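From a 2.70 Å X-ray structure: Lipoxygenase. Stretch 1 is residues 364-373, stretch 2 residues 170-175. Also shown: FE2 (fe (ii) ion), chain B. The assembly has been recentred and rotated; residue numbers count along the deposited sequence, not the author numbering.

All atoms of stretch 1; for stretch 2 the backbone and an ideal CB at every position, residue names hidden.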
# COMPACT_ATOMS: atom_id res chain seq x y z
N HIS A 364 1.17 -2.72 0.64
CA HIS A 364 0.91 -2.13 -0.67
C HIS A 364 0.29 -3.11 -1.65
O HIS A 364 -0.86 -2.96 -2.09
CB HIS A 364 2.20 -1.57 -1.26
CG HIS A 364 2.69 -0.33 -0.59
ND1 HIS A 364 2.43 0.94 -1.06
CD2 HIS A 364 3.42 -0.16 0.54
CE1 HIS A 364 2.98 1.83 -0.27
NE2 HIS A 364 3.59 1.19 0.72
N VAL A 365 1.08 -4.12 -2.01
CA VAL A 365 0.66 -5.09 -3.00
C VAL A 365 -0.63 -5.80 -2.61
O VAL A 365 -1.55 -5.90 -3.42
CB VAL A 365 1.76 -6.14 -3.24
CG1 VAL A 365 1.31 -7.13 -4.30
CG2 VAL A 365 3.05 -5.45 -3.64
N GLN A 366 -0.71 -6.27 -1.37
CA GLN A 366 -1.88 -7.03 -0.96
C GLN A 366 -3.16 -6.19 -1.02
O GLN A 366 -4.24 -6.71 -1.29
CB GLN A 366 -1.70 -7.61 0.45
CG GLN A 366 -2.82 -8.58 0.82
CD GLN A 366 -2.85 -8.94 2.30
OE1 GLN A 366 -3.78 -9.62 2.75
NE2 GLN A 366 -1.84 -8.51 3.05
N MET A 367 -3.03 -4.89 -0.78
CA MET A 367 -4.21 -4.03 -0.74
C MET A 367 -4.58 -3.45 -2.11
O MET A 367 -5.73 -3.06 -2.33
CB MET A 367 -4.02 -2.90 0.27
CG MET A 367 -4.01 -3.35 1.73
SD MET A 367 -5.55 -4.13 2.26
CE MET A 367 -5.08 -5.86 2.27
N GLU A 368 -3.61 -3.40 -3.03
CA GLU A 368 -3.92 -2.88 -4.37
C GLU A 368 -5.01 -3.70 -5.06
O GLU A 368 -5.86 -3.15 -5.76
CB GLU A 368 -2.67 -2.83 -5.26
CG GLU A 368 -3.00 -2.45 -6.70
CD GLU A 368 -1.88 -1.72 -7.42
OE1 GLU A 368 -2.12 -1.24 -8.55
OE2 GLU A 368 -0.77 -1.61 -6.87
N GLN A 369 -5.01 -5.02 -4.85
CA GLN A 369 -5.98 -5.90 -5.50
C GLN A 369 -7.39 -5.58 -5.02
O GLN A 369 -8.35 -5.52 -5.81
CB GLN A 369 -5.64 -7.37 -5.25
CG GLN A 369 -5.72 -7.85 -3.81
CD GLN A 369 -5.14 -9.24 -3.62
OE1 GLN A 369 -5.22 -10.10 -4.50
NE2 GLN A 369 -4.54 -9.48 -2.45
N TYR A 370 -7.51 -5.34 -3.71
CA TYR A 370 -8.77 -4.95 -3.12
C TYR A 370 -9.20 -3.59 -3.63
O TYR A 370 -10.38 -3.35 -3.85
CB TYR A 370 -8.68 -4.94 -1.61
CG TYR A 370 -8.52 -6.31 -1.01
CD1 TYR A 370 -9.59 -7.20 -0.96
CD2 TYR A 370 -7.30 -6.71 -0.50
CE1 TYR A 370 -9.45 -8.46 -0.41
CE2 TYR A 370 -7.14 -7.97 0.05
CZ TYR A 370 -8.22 -8.84 0.09
OH TYR A 370 -8.04 -10.08 0.65
N ALA A 371 -8.23 -2.69 -3.81
CA ALA A 371 -8.53 -1.37 -4.36
C ALA A 371 -9.14 -1.49 -5.76
O ALA A 371 -10.26 -1.04 -6.00
CB ALA A 371 -7.27 -0.52 -4.41
N VAL A 372 -8.39 -2.11 -6.67
CA VAL A 372 -8.84 -2.27 -8.04
C VAL A 372 -10.21 -2.92 -8.13
O VAL A 372 -11.12 -2.39 -8.77
CB VAL A 372 -7.84 -3.10 -8.87
CG1 VAL A 372 -8.37 -3.30 -10.27
CG2 VAL A 372 -6.48 -2.40 -8.90
N ALA A 373 -10.38 -4.06 -7.45
CA ALA A 373 -11.68 -4.74 -7.44
C ALA A 373 -12.79 -3.82 -6.92
O ALA A 373 -13.87 -3.73 -7.52
CB ALA A 373 -11.60 -5.99 -6.60
N UNK A 170 2.81 -10.01 -11.76
CA UNK A 170 2.53 -11.21 -10.97
C UNK A 170 1.48 -10.93 -9.90
O UNK A 170 1.06 -11.83 -9.17
CB UNK A 170 3.81 -11.73 -10.32
N UNK A 171 1.06 -9.67 -9.79
CA UNK A 171 0.10 -9.25 -8.79
C UNK A 171 -1.13 -8.64 -9.45
O UNK A 171 -1.09 -8.21 -10.60
CB UNK A 171 0.74 -8.25 -7.82
N UNK A 172 -2.23 -8.62 -8.72
CA UNK A 172 -3.42 -7.91 -9.17
C UNK A 172 -3.22 -6.40 -8.98
O UNK A 172 -3.32 -5.88 -7.87
CB UNK A 172 -4.66 -8.39 -8.41
N UNK A 173 -2.93 -5.72 -10.08
CA UNK A 173 -2.67 -4.28 -10.07
C UNK A 173 -3.39 -3.60 -11.23
O UNK A 173 -3.78 -4.26 -12.20
CB UNK A 173 -1.17 -4.00 -10.14
N UNK A 174 -3.56 -2.29 -11.13
CA UNK A 174 -4.17 -1.54 -12.22
C UNK A 174 -3.16 -1.38 -13.35
O UNK A 174 -1.95 -1.37 -13.12
CB UNK A 174 -4.66 -0.18 -11.74
N UNK A 175 -3.65 -1.30 -14.58
CA UNK A 175 -2.78 -1.04 -15.71
C UNK A 175 -2.59 0.46 -15.86
O UNK A 175 -3.53 1.18 -16.20
CB UNK A 175 -3.35 -1.65 -16.99
FE FE2 B . 4.18 2.88 2.43

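Stretch 1 is a helix that presents Val365, Glu368, Gln369 and Val372 to an extended segment with no regular helix or strand. The positions of that segment can be judged in order from the direction of CA-to-CB and from the helix atoms nearby.

Position 170 has little to report: nothing of stretch 1 lies within 5.5 Å of its ideal CB. Its phi/psi of -71/-4 admits many residues, proline among them, and the helix sets no preference. The deposited residue is Pro170, which makes no contact with stretch 1.

At 171 the CA-to-CB bond points toward the helix, and the ideal CB lies 3.7 Å from CG1 of Val365. A methyl group is all that is offered there, with no donor or acceptor, so an apolar side chain is expected; leucine, isoleucine, methionine or an aromatic could all serve. The extended backbone (-121/159) suits branched and aromatic residues well. The residue is Phe171, with chi1 at -50° (m). Val365 CG1 sits over one face of its ring, 3.4 Å from Phe171 CG. The same methyl lies 3.7 Å from the ring centroid and 23° off the ring normal, which makes the contact a CH-pi interaction.

Position 172 is the closest approach of the two backbones in the register, 4.9 Å between the CA atoms of Gln369 and 172. CA-to-CB again points toward the helix, and the ideal CB is already a tight 3.5 Å from Gln369 CB. A small residue is favoured: alanine, serine or glycine. Ala172 is found, its CB 3.5 Å from Gln369 CB, so its methyl packs directly on the helix. Gln369 turns its amide elsewhere, NE2 donating to Gln366 O at 3.0 Å.

At 173 CA-to-CB runs sideways, yet the ideal CB is 3.3 Å from Glu368 OE1, beside a carboxylate. A long basic side chain, lysine or arginine, could fold back to meet that charge; a polar donor such as glutamine is also conceivable. The deposited Arg173 has chi angles m, t, p and -174°. Its NE lies 3.0 Å from Glu368 OE2 in a salt bridge, with a hydrogen bond that is weak because the N-H...O angle is 132°. NH1 and NH2 find hydrogen-bond partners elsewhere in the structure.

The backbone matters most at 174: its N is 3.1 Å from Glu368 OE1, an interaction open to any residue except proline. CA-to-CB is sideways, with the ideal CB 4.0 Å from Val372 CG2, so valine, isoleucine or leucine would fit the apolar neighbour. Ile174 is present. Its N donates to Glu368 OE1 at 162°, a better angle than the arginine bond, while its CB packs 4.1 Å from Val372 CG2.

At 175 CA-to-CB points away and stretch 1 offers nothing within 5.5 Å of the ideal CB; many residues would do. The residue is Phe175, which leaves the helix untouched.

Stretch 2, residues 170-175: PFARIF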
# COMPACT_ATOMS: atom_id res chain seq x y z
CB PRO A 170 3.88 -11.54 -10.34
CG PRO A 170 4.62 -10.24 -10.31
CD PRO A 170 4.18 -9.50 -11.54
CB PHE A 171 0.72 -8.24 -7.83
CG PHE A 171 2.04 -8.69 -7.25
CD1 PHE A 171 2.11 -9.81 -6.44
CD2 PHE A 171 3.20 -7.97 -7.51
CE1 PHE A 171 3.32 -10.21 -5.90
CE2 PHE A 171 4.41 -8.37 -6.97
CZ PHE A 171 4.47 -9.49 -6.16
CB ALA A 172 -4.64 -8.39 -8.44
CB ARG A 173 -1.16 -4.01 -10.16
CG ARG A 173 -0.33 -4.73 -9.11
CD ARG A 173 1.09 -4.21 -9.11
NE ARG A 173 1.09 -2.76 -8.96
CZ ARG A 173 2.17 -1.99 -9.05
NH1 ARG A 173 3.36 -2.53 -9.29
NH2 ARG A 173 2.05 -0.68 -8.90
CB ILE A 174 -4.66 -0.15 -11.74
CG1 ILE A 174 -5.60 0.47 -12.79
CG2 ILE A 174 -3.49 0.77 -11.44
CD1 ILE A 174 -6.25 1.76 -12.34
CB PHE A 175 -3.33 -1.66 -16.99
CG PHE A 175 -2.45 -1.46 -18.19
CD1 PHE A 175 -1.16 -1.98 -18.21
CD2 PHE A 175 -2.90 -0.75 -19.30
CE1 PHE A 175 -0.34 -1.80 -19.31
CE2 PHE A 175 -2.08 -0.57 -20.40
CZ PHE A 175 -0.81 -1.10 -20.41
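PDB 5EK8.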